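Local structure of fiber protein (Human adenovirus 14, 3F0Y) at residues A[119-123]-A[159-163]; A[136-142]-A[154-160]. The protein forms the trimeric knob at the end of the adenovirus fiber, which engages cellular receptors, probably including CD46. All coordinates share one frame; numbering follows the deposited sequence.

Contact 1: A[119-123]-A[159-163]; sequences MPSTT and MLNQR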
loop_
_atom_site.group_PDB
_atom_site.type_symbol
_atom_site.label_atom_id
_atom_site.label_comp_id
_atom_site.label_asym_id
_atom_site.label_seq_id
_atom_site.Cartn_x
_atom_site.Cartn_y
_atom_site.Cartn_z
ATOM N N MET A 119 5.813 8.003 15.759
ATOM C CA MET A 119 6.101 9.264 15.083
ATOM C C MET A 119 6.976 9.080 13.851
ATOM O O MET A 119 7.748 8.126 13.774
ATOM C CB MET A 119 6.808 10.224 16.040
ATOM C CG MET A 119 5.990 10.614 17.256
ATOM S SD MET A 119 4.523 11.548 16.800
ATOM C CE MET A 119 3.289 10.255 16.744
ATOM N N PRO A 120 6.870 10.013 12.887
ATOM C CA PRO A 120 7.787 10.002 11.750
ATOM C C PRO A 120 9.206 10.339 12.192
ATOM O O PRO A 120 9.419 11.330 12.893
ATOM C CB PRO A 120 7.226 11.093 10.831
ATOM C CG PRO A 120 6.470 11.995 11.726
ATOM C CD PRO A 120 5.902 11.121 12.801
ATOM N N SER A 121 10.159 9.499 11.794
ATOM C CA SER A 121 11.557 9.668 12.168
ATOM C C SER A 121 12.093 11.035 11.756
ATOM O O SER A 121 11.955 11.440 10.602
ATOM C CB SER A 121 12.413 8.571 11.523
ATOM O OG SER A 121 13.791 8.883 11.613
ATOM N N THR A 122 12.707 11.741 12.701
ATOM C CA THR A 122 13.388 13.000 12.397
ATOM C C THR A 122 14.702 12.743 11.658
ATOM O O THR A 122 15.261 13.653 11.050
ATOM C CB THR A 122 13.660 13.830 13.666
ATOM O OG1 THR A 122 14.386 13.041 14.615
ATOM C CG2 THR A 122 12.350 14.295 14.289
ATOM N N THR A 123 15.194 11.506 11.716
ATOM C CA THR A 123 16.363 11.105 10.941
ATOM C C THR A 123 15.982 10.880 9.480
ATOM O O THR A 123 16.711 11.290 8.588
ATOM C CB THR A 123 17.017 9.831 11.509
ATOM O OG1 THR A 123 17.314 10.029 12.897
ATOM C CG2 THR A 123 18.303 9.506 10.763
ATOM N N MET A 159 3.236 15.532 4.059
ATOM C CA MET A 159 4.554 16.029 4.421
ATOM C C MET A 159 4.816 15.668 5.874
ATOM O O MET A 159 4.028 16.007 6.757
ATOM C CB MET A 159 4.667 17.542 4.227
ATOM C CG MET A 159 6.104 18.047 4.329
ATOM S SD MET A 159 6.300 19.811 4.008
ATOM C CE MET A 159 5.534 20.507 5.469
ATOM N N LEU A 160 5.918 14.966 6.107
ATOM C CA LEU A 160 6.317 14.573 7.450
ATOM C C LEU A 160 7.353 15.554 7.975
ATOM O O LEU A 160 8.322 15.864 7.285
ATOM C CB LEU A 160 6.895 13.160 7.436
ATOM C CG LEU A 160 5.967 12.089 6.859
ATOM C CD1 LEU A 160 6.666 10.742 6.831
ATOM C CD2 LEU A 160 4.673 12.009 7.650
ATOM N N ASN A 161 7.138 16.037 9.197
ATOM C CA ASN A 161 8.061 16.958 9.858
ATOM C C ASN A 161 8.354 18.201 9.002
ATOM O O ASN A 161 7.444 18.991 8.759
ATOM C CB ASN A 161 9.330 16.207 10.282
ATOM C CG ASN A 161 9.045 15.115 11.302
ATOM O OD1 ASN A 161 8.038 15.158 12.009
ATOM N ND2 ASN A 161 9.930 14.128 11.381
ATOM N N GLN A 162 9.598 18.366 8.547
ATOM C CA GLN A 162 10.016 19.488 7.689
ATOM C C GLN A 162 10.036 20.843 8.399
ATOM O O GLN A 162 11.084 21.486 8.479
ATOM C CB GLN A 162 9.169 19.567 6.405
ATOM C CG GLN A 162 9.539 20.719 5.470
ATOM C CD GLN A 162 11.025 20.798 5.187
ATOM O OE1 GLN A 162 11.644 19.809 4.800
ATOM N NE2 GLN A 162 11.606 21.977 5.381
ATOM N N ARG A 163 8.884 21.287 8.890
ATOM C CA ARG A 163 8.801 22.592 9.536
ATOM C C ARG A 163 7.873 22.552 10.754
ATOM O O ARG A 163 6.760 22.033 10.688
ATOM C CB ARG A 163 8.403 23.664 8.504
ATOM C CG ARG A 163 7.027 24.298 8.644
ATOM C CD ARG A 163 6.733 25.225 7.463
ATOM N NE ARG A 163 5.751 24.643 6.548
ATOM C CZ ARG A 163 4.428 24.730 6.693
ATOM N NH1 ARG A 163 3.893 25.383 7.721
ATOM N NH2 ARG A 163 3.630 24.159 5.800
#
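With chi1 of -63°, CG of Asn161 stands anti to its own carbonyl carbon, and this carries the side-chain amide across to Pro120; a chi2 of -23° then turns ND2 toward the Pro120 carbonyl. Leu160 has a similar first torsion, which sets its branched end beside the same proline. The amide makes one hydrogen bond over the gap, from Asn161 ND2 to Pro120 O at 3.2 Å, and its N-H points well at the oxygen (162°). The acceptor lies close to the plane of the amide, yet the donor stands well above the plane of the proline carbonyl, so the bond does not use a lone-pair direction. Asn161 OD1 meanwhile rests 3.5 Å from CG of the Pro120 ring. Beside the amide the contact turns apolar: Pro120 CB sits 4.0 Å from Leu160 CB, with both leucine methyls close by. Thr122 adds its methyl, CG2 lying 3.8 Å from Asn161 ND2, the two side chains running at about a right angle.

The buried amide is gripped at both ends from beyond the two segments, since ND2 also donates to the Tyr125 carbonyl and OD1 accepts from the backbone N of Cys172. These bonds together fix the rotation of the amide. Tyr203 of strand 199-204 packs on Pro120 and Leu160 alike. Asn161 has a positive phi where strand 151-160 gives way to a turn, and the arrangement is that of a strand end in the antiparallel beta-sandwich of the adenovirus knob, tied by an asparagine side chain to a long connecting loop.

Contact 2: A[136-142]-A[154-160]; sequences NYIYGTC and IDISVML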
loop_
_atom_site.group_PDB
_atom_site.type_symbol
_atom_site.label_atom_id
_atom_site.label_comp_id
_atom_site.label_asym_id
_atom_site.label_seq_id
_atom_site.Cartn_x
_atom_site.Cartn_y
_atom_site.Cartn_z
ATOM N N ASN A 136 10.827 14.572 2.777
ATOM C CA ASN A 136 9.695 14.749 3.686
ATOM C C ASN A 136 8.328 14.497 3.046
ATOM O O ASN A 136 7.318 14.477 3.750
ATOM C CB ASN A 136 9.722 16.163 4.277
ATOM C CG ASN A 136 10.935 16.404 5.149
ATOM O OD1 ASN A 136 11.949 16.929 4.691
ATOM N ND2 ASN A 136 10.845 16.008 6.411
ATOM N N TYR A 137 8.294 14.294 1.729
ATOM C CA TYR A 137 7.036 14.217 0.990
ATOM C C TYR A 137 6.638 12.797 0.585
ATOM O O TYR A 137 7.456 12.014 0.099
ATOM C CB TYR A 137 7.102 15.096 -0.258
ATOM C CG TYR A 137 7.228 16.569 0.046
ATOM C CD1 TYR A 137 8.470 17.197 0.035
ATOM C CD2 TYR A 137 6.105 17.339 0.340
ATOM C CE1 TYR A 137 8.592 18.553 0.310
ATOM C CE2 TYR A 137 6.218 18.699 0.617
ATOM C CZ TYR A 137 7.465 19.298 0.600
ATOM O OH TYR A 137 7.594 20.643 0.874
ATOM N N ILE A 138 5.362 12.492 0.796
ATOM C CA ILE A 138 4.747 11.246 0.357
ATOM C C ILE A 138 3.512 11.615 -0.458
ATOM O O ILE A 138 2.786 12.546 -0.101
ATOM C CB ILE A 138 4.343 10.374 1.563
ATOM C CG1 ILE A 138 5.583 9.771 2.226
ATOM C CG2 ILE A 138 3.386 9.267 1.141
ATOM C CD1 ILE A 138 5.312 9.180 3.591
ATOM N N TYR A 139 3.279 10.900 -1.555
ATOM C CA TYR A 139 2.166 11.205 -2.447
ATOM C C TYR A 139 1.313 9.978 -2.725
ATOM O O TYR A 139 1.787 8.842 -2.664
ATOM C CB TYR A 139 2.678 11.756 -3.774
ATOM C CG TYR A 139 3.616 12.931 -3.635
ATOM C CD1 TYR A 139 4.992 12.747 -3.640
ATOM C CD2 TYR A 139 3.126 14.228 -3.502
ATOM C CE1 TYR A 139 5.863 13.820 -3.517
ATOM C CE2 TYR A 139 3.989 15.310 -3.377
ATOM C CZ TYR A 139 5.355 15.098 -3.389
ATOM O OH TYR A 139 6.218 16.163 -3.268
ATOM N N GLY A 140 0.051 10.221 -3.047
ATOM C CA GLY A 140 -0.859 9.150 -3.404
ATOM C C GLY A 140 -2.196 9.681 -3.859
ATOM O O GLY A 140 -2.338 10.874 -4.151
ATOM N N THR A 141 -3.171 8.781 -3.934
ATOM C CA THR A 141 -4.524 9.125 -4.347
ATOM C C THR A 141 -5.543 8.357 -3.508
ATOM O O THR A 141 -5.260 7.261 -3.020
ATOM C CB THR A 141 -4.738 8.796 -5.844
ATOM O OG1 THR A 141 -3.750 9.472 -6.635
ATOM C CG2 THR A 141 -6.125 9.222 -6.310
ATOM N N CYS A 142 -6.720 8.943 -3.347
ATOM C CA CYS A 142 -7.864 8.258 -2.773
ATOM C C CYS A 142 -9.026 8.611 -3.685
ATOM O O CYS A 142 -8.832 9.293 -4.694
ATOM C CB CYS A 142 -8.115 8.698 -1.330
ATOM S SG CYS A 142 -8.671 10.396 -1.143
ATOM N N ILE A 154 -8.977 11.797 -5.914
ATOM C CA ILE A 154 -8.502 12.933 -5.130
ATOM C C ILE A 154 -7.014 12.752 -4.862
ATOM O O ILE A 154 -6.593 11.687 -4.418
ATOM C CB ILE A 154 -9.249 13.031 -3.783
ATOM C CG1 ILE A 154 -10.750 13.227 -4.014
ATOM C CG2 ILE A 154 -8.685 14.169 -2.934
ATOM C CD1 ILE A 154 -11.571 13.218 -2.738
ATOM N N ASP A 155 -6.221 13.788 -5.130
ATOM C CA ASP A 155 -4.782 13.742 -4.871
ATOM C C ASP A 155 -4.504 13.916 -3.386
ATOM O O ASP A 155 -5.138 14.735 -2.722
ATOM C CB ASP A 155 -4.051 14.848 -5.637
ATOM C CG ASP A 155 -4.176 14.703 -7.137
ATOM O OD1 ASP A 155 -4.180 13.559 -7.632
ATOM O OD2 ASP A 155 -4.264 15.743 -7.821
ATOM N N ILE A 156 -3.547 13.149 -2.872
ATOM C CA ILE A 156 -3.118 13.294 -1.488
ATOM C C ILE A 156 -1.624 13.565 -1.430
ATOM O O ILE A 156 -0.831 12.867 -2.062
ATOM C CB ILE A 156 -3.440 12.053 -0.643
ATOM C CG1 ILE A 156 -4.944 11.789 -0.649
ATOM C CG2 ILE A 156 -2.949 12.247 0.793
ATOM C CD1 ILE A 156 -5.359 10.629 0.222
ATOM N N SER A 157 -1.260 14.595 -0.676
ATOM C CA SER A 157 0.127 14.915 -0.396
ATOM C C SER A 157 0.311 14.849 1.111
ATOM O O SER A 157 -0.449 15.461 1.860
ATOM C CB SER A 157 0.461 16.315 -0.910
ATOM O OG SER A 157 1.837 16.605 -0.748
ATOM N N VAL A 158 1.303 14.081 1.551
ATOM C CA VAL A 158 1.679 14.032 2.954
ATOM C C VAL A 158 3.073 14.626 3.099
ATOM O O VAL A 158 3.976 14.290 2.332
ATOM C CB VAL A 158 1.673 12.587 3.493
ATOM C CG1 VAL A 158 2.124 12.554 4.949
ATOM C CG2 VAL A 158 0.296 11.970 3.342
ATOM N N MET A 159 3.236 15.532 4.059
ATOM C CA MET A 159 4.554 16.029 4.421
ATOM C C MET A 159 4.816 15.668 5.874
ATOM O O MET A 159 4.028 16.007 6.757
ATOM C CB MET A 159 4.667 17.542 4.227
ATOM C CG MET A 159 6.104 18.047 4.329
ATOM S SD MET A 159 6.300 19.811 4.008
ATOM C CE MET A 159 5.534 20.507 5.469
ATOM N N LEU A 160 5.918 14.966 6.107
ATOM C CA LEU A 160 6.317 14.573 7.450
ATOM C C LEU A 160 7.353 15.554 7.975
ATOM O O LEU A 160 8.322 15.864 7.285
ATOM C CB LEU A 160 6.895 13.160 7.436
ATOM C CG LEU A 160 5.967 12.089 6.859
ATOM C CD1 LEU A 160 6.666 10.742 6.831
ATOM C CD2 LEU A 160 4.673 12.009 7.650
HETATM O O HOH W 1 -1.907 12.291 -6.861
#
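The beta hairpin of strands 137-145 and 151-160 forms one edge of a four-stranded antiparallel sheet in the knob, and Ile138 and Val158 are a hydrogen-bonded pair near its open end. Ile138 N reaches Val158 O at 2.7 Å, and the return bond from Val158 N to Ile138 O is as short. Gly140 with Ile156 and Cys142 with Ile154 repeat this pair of hydrogen bonds, while Tyr137-Met159, Tyr139-Ser157 and Thr141-Asp155 are the non-hydrogen-bonded pairs that alternate with them. Where the strand starts, Asn136 grips Leu160 twice: its O accepts from Leu160 N, and its ND2 donates to Leu160 O at 2.7 Å.

Alternation sorts the side chains onto two faces. Ile138, Cys142, Ile154, Ile156 and Val158 turn to the buried one, where Phe201 of the facing sheet packs on Ile138 and Val158, and Phe199 on Ile156. Here Ile138 CD1 meets Leu160 CD1 at 3.8 Å, and Cys142 SG lies 3.6 Å from Ile156 CD1.

Tyr137, Tyr139 and Ser157 occupy the other face, where the two tyrosines pack against the second subunit: the Tyr139 hydroxyl is hydrogen-bonded to Thr145 OG1 of that subunit, and its ring meets His143 of the same neighbour. Ser157 OG comes within 3.6 Å of Tyr139 CE2. Toward the exposed end, a water bridges Gly140 O and Asp155 OD1. Met159 and Tyr137 run side by side; with CG anti to the backbone N (chi1 -169°), the methionine lays that carbon over the face of the tyrosine ring, 4.2 Å from its centroid, while SD takes an oblique Met-aromatic position 3.5 Å from Tyr137 OH.

How the contacts relate
Both contacts use strand 151-160 and share Met159 and Leu160, yet they treat it differently. Contact 2 pairs the strand with its hairpin neighbour through regular backbone bonds, burying one face largely in the sandwich, while the tyrosines of the other meet the second subunit. Contact 1 lies where the strand ends: it is almost wholly buried, smaller (189 Å² against 715 Å²), and depends on one side-chain amide and a proline instead of a repeated backbone pattern. Leu160 joins them, its side chain meeting the loop in 119-123 and Ile138 in 136-142. Their centres are 14 Å apart, and each also approaches the second subunit.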